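Local coordinates for odorant binding protein OBP69a (Ceratitis capitata, PDB 6HHE), which probably binds and carries odorants or pheromones, as secreted members of the PBP/GOBP family of insect odorant-binding proteins do, at residues A[101-104]-A[105-109]; A[45-48]-A[49-53]; A[28-31]-A[32-36]. One frame throughout, in Å; residues are numbered along the deposited sequence.

Interaction 1: residues A[101-104]-A[105-109]; sequences FLTT and ECYIK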
loop_
_atom_site.group_PDB
_atom_site.type_symbol
_atom_site.label_atom_id
_atom_site.label_comp_id
_atom_site.label_asym_id
_atom_site.label_seq_id
_atom_site.Cartn_x
_atom_site.Cartn_y
_atom_site.Cartn_z
ATOM N N PHE A 101 -4.355 -5.488 1.686
ATOM C CA PHE A 101 -4.539 -5.852 0.283
ATOM C C PHE A 101 -5.849 -5.327 -0.251
ATOM O O PHE A 101 -5.872 -4.694 -1.324
ATOM C CB PHE A 101 -4.497 -7.369 0.141
ATOM C CG PHE A 101 -4.489 -7.873 -1.283
ATOM C CD1 PHE A 101 -3.310 -7.894 -2.009
ATOM C CD2 PHE A 101 -5.637 -8.384 -1.844
ATOM C CE1 PHE A 101 -3.279 -8.457 -3.312
ATOM C CE2 PHE A 101 -5.624 -8.897 -3.145
ATOM C CZ PHE A 101 -4.456 -8.913 -3.864
ATOM N N LEU A 102 -6.947 -5.591 0.468
ATOM C CA LEU A 102 -8.267 -5.126 0.018
ATOM C C LEU A 102 -8.321 -3.604 -0.057
ATOM O O LEU A 102 -8.918 -3.045 -0.994
ATOM C CB LEU A 102 -9.340 -5.652 0.968
ATOM C CG LEU A 102 -9.512 -7.167 0.947
ATOM C CD1 LEU A 102 -10.390 -7.534 2.139
ATOM C CD2 LEU A 102 -10.103 -7.620 -0.372
ATOM N N THR A 103 -7.725 -2.917 0.935
ATOM C CA THR A 103 -7.734 -1.461 0.913
ATOM C C THR A 103 -6.927 -0.960 -0.271
ATOM O O THR A 103 -7.358 -0.034 -0.973
ATOM C CB THR A 103 -7.208 -0.907 2.240
ATOM O OG1 THR A 103 -8.037 -1.434 3.304
ATOM C CG2 THR A 103 -7.292 0.612 2.276
ATOM N N THR A 104 -5.793 -1.617 -0.575
ATOM C CA THR A 104 -4.967 -1.173 -1.696
ATOM C C THR A 104 -5.641 -1.472 -3.033
ATOM O O THR A 104 -5.493 -0.667 -3.970
ATOM C CB THR A 104 -3.579 -1.815 -1.608
ATOM O OG1 THR A 104 -2.935 -1.339 -0.429
ATOM C CG2 THR A 104 -2.738 -1.430 -2.806
ATOM N N GLU A 105 -6.418 -2.560 -3.099
ATOM C CA GLU A 105 -7.214 -2.803 -4.299
ATOM C C GLU A 105 -8.162 -1.649 -4.532
ATOM O O GLU A 105 -8.344 -1.200 -5.686
ATOM C CB GLU A 105 -7.999 -4.107 -4.183
ATOM C CG GLU A 105 -7.140 -5.302 -4.450
ATOM C CD GLU A 105 -7.934 -6.580 -4.461
ATOM O OE1 GLU A 105 -8.715 -6.806 -3.509
ATOM O OE2 GLU A 105 -7.788 -7.343 -5.436
ATOM N N CYS A 106 -8.781 -1.137 -3.458
ATOM C CA CYS A 106 -9.656 0.025 -3.586
ATOM C C CYS A 106 -8.860 1.259 -4.037
ATOM O O CYS A 106 -9.301 2.009 -4.928
ATOM C CB CYS A 106 -10.374 0.241 -2.271
ATOM S SG CYS A 106 -11.493 1.684 -2.346
ATOM N N TYR A 107 -7.678 1.485 -3.460
ATOM C CA TYR A 107 -6.846 2.619 -3.899
ATOM C C TYR A 107 -6.524 2.551 -5.378
ATOM O O TYR A 107 -6.542 3.583 -6.060
ATOM C CB TYR A 107 -5.534 2.649 -3.123
ATOM C CG TYR A 107 -5.606 2.936 -1.655
ATOM C CD1 TYR A 107 -6.702 3.578 -1.044
ATOM C CD2 TYR A 107 -4.513 2.606 -0.874
ATOM C CE1 TYR A 107 -6.668 3.863 0.321
ATOM C CE2 TYR A 107 -4.493 2.851 0.520
ATOM C CZ TYR A 107 -5.562 3.499 1.080
ATOM O OH TYR A 107 -5.465 3.711 2.443
ATOM N N ILE A 108 -6.233 1.353 -5.894
ATOM C CA ILE A 108 -5.837 1.191 -7.294
ATOM C C ILE A 108 -7.007 1.521 -8.203
ATOM O O ILE A 108 -6.826 2.160 -9.261
ATOM C CB ILE A 108 -5.349 -0.242 -7.478
ATOM C CG1 ILE A 108 -3.950 -0.423 -6.875
ATOM C CG2 ILE A 108 -5.353 -0.626 -8.993
ATOM C CD1 ILE A 108 -3.552 -1.902 -6.659
ATOM N N LYS A 109 -8.224 1.122 -7.790
ATOM C CA LYS A 109 -9.429 1.465 -8.559
ATOM C C LYS A 109 -9.705 2.959 -8.521
ATOM O O LYS A 109 -10.168 3.538 -9.526
ATOM C CB LYS A 109 -10.664 0.723 -8.025
ATOM C CG LYS A 109 -10.683 -0.761 -8.347
ATOM C CD LYS A 109 -11.968 -1.415 -7.860
ATOM C CE LYS A 109 -11.933 -2.916 -8.103
ATOM N NZ LYS A 109 -10.744 -3.530 -7.444
#

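Interaction 2: residues A[45-48]-A[49-53]; sequences KCFI and HCVLD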
loop_
_atom_site.group_PDB
_atom_site.type_symbol
_atom_site.label_atom_id
_atom_site.label_comp_id
_atom_site.label_asym_id
_atom_site.label_seq_id
_atom_site.Cartn_x
_atom_site.Cartn_y
_atom_site.Cartn_z
ATOM N N LYS A 45 0.479 -9.551 -0.071
ATOM C CA LYS A 45 -0.426 -8.906 0.873
ATOM C C LYS A 45 0.351 -8.439 2.094
ATOM O O LYS A 45 0.150 -7.318 2.589
ATOM C CB LYS A 45 -1.534 -9.892 1.304
ATOM C CG LYS A 45 -2.338 -10.474 0.153
ATOM C CD LYS A 45 -3.540 -11.251 0.709
ATOM C CE LYS A 45 -4.222 -11.841 -0.457
ATOM N NZ LYS A 45 -5.222 -12.833 0.105
ATOM N N CYS A 46 1.241 -9.279 2.589
ATOM C CA CYS A 46 1.967 -8.915 3.796
ATOM C C CYS A 46 3.028 -7.864 3.535
ATOM O O CYS A 46 3.281 -7.058 4.435
ATOM C CB CYS A 46 2.580 -10.131 4.430
ATOM S SG CYS A 46 1.337 -11.229 5.166
ATOM N N PHE A 47 3.644 -7.853 2.355
ATOM C CA PHE A 47 4.507 -6.728 1.992
ATOM C C PHE A 47 3.744 -5.422 2.057
ATOM O O PHE A 47 4.254 -4.419 2.560
ATOM C CB PHE A 47 5.083 -6.947 0.593
ATOM C CG PHE A 47 5.838 -5.776 0.076
ATOM C CD1 PHE A 47 7.155 -5.584 0.464
ATOM C CD2 PHE A 47 5.235 -4.874 -0.787
ATOM C CE1 PHE A 47 7.838 -4.445 -0.001
ATOM C CE2 PHE A 47 5.903 -3.720 -1.248
ATOM C CZ PHE A 47 7.225 -3.535 -0.850
ATOM N N ILE A 48 2.547 -5.380 1.459
ATOM C CA ILE A 48 1.763 -4.151 1.457
ATOM C C ILE A 48 1.423 -3.749 2.884
ATOM O O ILE A 48 1.601 -2.582 3.265
ATOM C CB ILE A 48 0.497 -4.335 0.591
ATOM C CG1 ILE A 48 0.903 -4.627 -0.840
ATOM C CG2 ILE A 48 -0.345 -3.076 0.672
ATOM C CD1 ILE A 48 -0.245 -4.944 -1.736
ATOM N N HIS A 49 1.038 -4.716 3.726
ATOM C CA HIS A 49 0.813 -4.390 5.128
ATOM C C HIS A 49 2.069 -3.829 5.785
ATOM O O HIS A 49 1.990 -2.851 6.531
ATOM C CB HIS A 49 0.330 -5.622 5.886
ATOM C CG HIS A 49 0.152 -5.377 7.337
ATOM N ND1 HIS A 49 1.168 -5.575 8.250
ATOM C CD2 HIS A 49 -0.896 -4.881 8.031
ATOM C CE1 HIS A 49 0.742 -5.221 9.452
ATOM N NE2 HIS A 49 -0.512 -4.821 9.351
ATOM N N CYS A 50 3.223 -4.424 5.491
ATOM C CA CYS A 50 4.508 -4.004 6.069
ATOM C C CYS A 50 4.786 -2.552 5.739
ATOM O O CYS A 50 5.202 -1.779 6.620
ATOM C CB CYS A 50 5.596 -4.929 5.510
ATOM S SG CYS A 50 7.298 -4.595 6.242
ATOM N N VAL A 51 4.572 -2.173 4.481
ATOM C CA VAL A 51 4.820 -0.801 4.052
ATOM C C VAL A 51 3.886 0.148 4.780
ATOM O O VAL A 51 4.337 1.149 5.353
ATOM C CB VAL A 51 4.694 -0.684 2.535
ATOM C CG1 VAL A 51 4.721 0.798 2.079
ATOM C CG2 VAL A 51 5.791 -1.506 1.837
ATOM N N LEU A 52 2.587 -0.152 4.803
ATOM C CA LEU A 52 1.635 0.708 5.511
ATOM C C LEU A 52 2.003 0.852 6.979
ATOM O O LEU A 52 1.885 1.943 7.563
ATOM C CB LEU A 52 0.214 0.147 5.392
ATOM C CG LEU A 52 -0.357 0.208 3.997
ATOM C CD1 LEU A 52 -1.742 -0.446 4.033
ATOM C CD2 LEU A 52 -0.498 1.627 3.435
ATOM N N ASP A 53 2.446 -0.239 7.595
ATOM C CA ASP A 53 2.768 -0.214 9.013
ATOM C C ASP A 53 4.015 0.617 9.272
ATOM O O ASP A 53 4.049 1.395 10.235
ATOM C CB ASP A 53 2.938 -1.645 9.514
ATOM C CG ASP A 53 3.377 -1.694 10.966
ATOM O OD1 ASP A 53 2.518 -1.524 11.851
ATOM O OD2 ASP A 53 4.582 -1.873 11.212
HETATM O O HOH W 1 3.320 -7.303 7.662
#

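Interaction 3: residues A[28-31]-A[32-36]; sequences LFIE and AQETG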
loop_
_atom_site.group_PDB
_atom_site.type_symbol
_atom_site.label_atom_id
_atom_site.label_comp_id
_atom_site.label_asym_id
_atom_site.label_seq_id
_atom_site.Cartn_x
_atom_site.Cartn_y
_atom_site.Cartn_z
ATOM N N LEU A 28 6.332 -11.413 -8.228
ATOM C CA LEU A 28 5.016 -10.920 -7.832
ATOM C C LEU A 28 4.828 -9.467 -8.222
ATOM O O LEU A 28 3.741 -9.077 -8.668
ATOM C CB LEU A 28 4.775 -11.104 -6.341
ATOM C CG LEU A 28 4.824 -12.561 -5.879
ATOM C CD1 LEU A 28 4.654 -12.696 -4.398
ATOM C CD2 LEU A 28 3.749 -13.366 -6.609
ATOM N N PHE A 29 5.860 -8.648 -8.038
ATOM C CA PHE A 29 5.763 -7.251 -8.461
ATOM C C PHE A 29 5.656 -7.140 -9.977
ATOM O O PHE A 29 4.832 -6.369 -10.507
ATOM C CB PHE A 29 6.987 -6.482 -7.957
ATOM C CG PHE A 29 7.050 -6.298 -6.444
ATOM C CD1 PHE A 29 5.974 -5.822 -5.706
ATOM C CD2 PHE A 29 8.241 -6.579 -5.770
ATOM C CE1 PHE A 29 6.097 -5.631 -4.286
ATOM C CE2 PHE A 29 8.361 -6.379 -4.376
ATOM C CZ PHE A 29 7.294 -5.929 -3.642
ATOM N N ILE A 30 6.444 -7.935 -10.708
ATOM C CA ILE A 30 6.358 -7.920 -12.168
ATOM C C ILE A 30 4.969 -8.343 -12.613
ATOM O O ILE A 30 4.370 -7.724 -13.503
ATOM C CB ILE A 30 7.442 -8.822 -12.767
ATOM C CG1 ILE A 30 8.822 -8.201 -12.544
ATOM C CG2 ILE A 30 7.163 -9.054 -14.247
ATOM C CD1 ILE A 30 9.973 -9.174 -12.812
ATOM N N GLU A 31 4.417 -9.387 -11.984
ATOM C CA GLU A 31 3.081 -9.838 -12.378
ATOM C C GLU A 31 2.040 -8.749 -12.159
ATOM O O GLU A 31 1.187 -8.526 -13.022
ATOM C CB GLU A 31 2.695 -11.090 -11.603
ATOM C CG GLU A 31 1.238 -11.456 -11.811
ATOM C CD GLU A 31 1.035 -12.357 -13.008
ATOM O OE1 GLU A 31 2.046 -12.679 -13.672
ATOM O OE2 GLU A 31 -0.127 -12.750 -13.279
ATOM N N ALA A 32 2.093 -8.056 -11.020
ATOM C CA ALA A 32 1.152 -6.958 -10.770
ATOM C C ALA A 32 1.280 -5.880 -11.823
ATOM O O ALA A 32 0.279 -5.382 -12.339
ATOM C CB ALA A 32 1.438 -6.363 -9.386
ATOM N N GLN A 33 2.512 -5.508 -12.160
ATOM C CA GLN A 33 2.701 -4.422 -13.118
ATOM C C GLN A 33 2.299 -4.834 -14.525
ATOM O O GLN A 33 1.637 -4.061 -15.239
ATOM C CB GLN A 33 4.140 -3.965 -13.053
ATOM C CG GLN A 33 4.462 -3.352 -11.735
ATOM C CD GLN A 33 5.863 -2.828 -11.703
ATOM O OE1 GLN A 33 6.085 -1.654 -11.416
ATOM N NE2 GLN A 33 6.824 -3.691 -12.001
ATOM N N GLU A 34 2.679 -6.040 -14.948
ATOM C CA GLU A 34 2.461 -6.468 -16.322
ATOM C C GLU A 34 1.007 -6.794 -16.570
ATOM O O GLU A 34 0.520 -6.592 -17.695
ATOM C CB GLU A 34 3.340 -7.686 -16.629
ATOM C CG GLU A 34 4.840 -7.384 -16.770
ATOM C CD GLU A 34 5.629 -8.578 -17.323
ATOM O OE1 GLU A 34 6.748 -8.366 -17.846
ATOM O OE2 GLU A 34 5.133 -9.728 -17.238
ATOM N N THR A 35 0.287 -7.264 -15.548
ATOM C CA THR A 35 -1.113 -7.649 -15.710
ATOM C C THR A 35 -2.103 -6.584 -15.267
ATOM O O THR A 35 -3.268 -6.636 -15.680
ATOM C CB THR A 35 -1.483 -8.947 -14.958
ATOM O OG1 THR A 35 -1.458 -8.729 -13.540
ATOM C CG2 THR A 35 -0.591 -10.103 -15.343
ATOM N N GLY A 36 -1.684 -5.618 -14.463
ATOM C CA GLY A 36 -2.628 -4.681 -13.901
ATOM C C GLY A 36 -3.506 -5.229 -12.805
ATOM O O GLY A 36 -4.426 -4.528 -12.354
HETATM O O HOH W 2 -2.364 -11.170 -11.398
#

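Interaction 1: residues A[101-104]-A[105-109]
The methyl CG2 of T103 lies over one face of the Y107 ring, 4.0 Å from its centroid and 29° off the ring normal, a CH-pi contact one helical turn apart. Toward the rim on a face of the same ring sits the carbonyl O of T103, 3.5 Å from Y107 CG. The two side chains run side by side; chi1 of -58° keeps T103 OG1 beside the backbone N and swings CG2 anti to it, toward the ring, while OG1 bonds back to T99 O and accepts from Q91 N, outside this helix. E105 CG covers one face of the F101 ring, and K45 of helix 42-55 makes a cation-pi contact on the opposite one. The E105 carboxylate, its plane 41° from the ring's, hangs above the CE2 corner on the side CG covers, E105 OE2 3.5 Å from F101 CE2. L102 CD2 meets E105 OE1 at 3.5 Å. Y107 also packs on L84 and L115; replacing it by an alanine is likely to leave the T103 methyl without its ring and to open a gap toward both leucines. These turns belong to helix 96-110, tied by the C106-C88 disulfide to helix 78-88, with T104 and I108 facing helix 112-121.

Interaction 2: residues A[45-48]-A[49-53]
H49 opens the second half of this helical run, its N bonded to K45 O, and its imidazole turns back to the preceding turn through a water. Water 1 gives a hydrogen to C46 O at 3.2 Å and lies 2.8 Å from H49 ND1. With CG anti to the backbone N (chi1 177°), the ring stands where that bridge can form. Next, C50 N bonds to the same C46 O at 2.8 Å, so this carbonyl serves both a backbone N-H and the water. V51 then makes the main apolar contact, a CH-pi one: its CG2 sits over one face of the F47 ring, 3.9 Å from the centroid and 22° off the normal, displaced toward the rim. L52 follows with a nearly straight backbone bond to I48 O (N-H...O 176°). Helix 42-55 is central in this all-helical fold: F47 packs on helix 10-22, K45 is salt-bridged to E98 of helix 96-110, and H49 and L52 lie on A100 of the same helix. C46 and C50, one turn apart, are bonded to C97 of helix 96-110 and C18 of helix 10-22, a pairing familiar from insect odorant-binding proteins with their three disulfides.

Interaction 3: residues A[28-31]-A[32-36]
T35 takes hold of E31 O twice, OG1 donating at 2.7 Å and the backbone N at 3.0 Å. The two donors come from opposite faces of the carbonyl plane, so this acceptor near the end of the helix is gripped from both sides. What puts OG1 there is the torsion of T35: chi1 of 69° sets the hydroxyl between the backbone N and the carbonyl carbon, where it can reach back one turn, and leaves CG2 beside the backbone N. That methyl crosses the E31 side chain, with T35 CG2 3.4 Å from E31 OE2. The glutamate comes to it by a bend at chi2 (89°), which folds the carboxylate toward the threonine, and water 2 spans E31 OE2 and T35 OG1 through two weak bonds.

One residue earlier on the same exposed side, I30 and E34 run alongside each other in the same direction. I30 CG2 touches the carboxylate of E34, 3.5 Å from E34 CD, while the E34 chain, extended beyond CG, lies back along the helix with CG 3.3 Å from I30 O. Q33 similarly lays its CG against F29 O at 3.3 Å.

Behind these side chains, the backbone bonds of A32, Q33 and E34 to L28, F29 and I30 hold the turns in place. G36 N bonds to A32 O, and G36 itself turns to positive phi, a backbone shape easiest for a residue without a side chain, and ends the helix; T35 OG1 also accepts from K37 N beyond it. The exposed side of helix 26-35 carries I30, E31, Q33, E34 and T35, whereas L28 and F29 turn inward to R43 and L44 of helix 42-55, F29 also meeting the F47 ring edge-to-face (T-shaped), and A32 packs on P39 of the loop between the two helices.

Overall arrangement
Interaction 2 is the buried contact of the three, interaction 1 is partly buried, and interaction 3 lies mostly at the surface, its centre about 15 Å from that of the chain. Helix 42-55 links the others: T104 OG1 meets I48 CG2 at 3.3 Å and K45 reaches F101, while another part of it receives F29 through F47. Interactions 1 and 3 do not touch, their nearest atoms being about 5 Å apart. The chemistry follows place. Methyl groups over aromatic faces and cysteines tied to other helices mark interactions 1 and 2, with E105 adding a carboxylate in the first; interaction 3 has solvent-side carboxylates packed on methyls, a hydroxyl gripping a carbonyl, and a helix end.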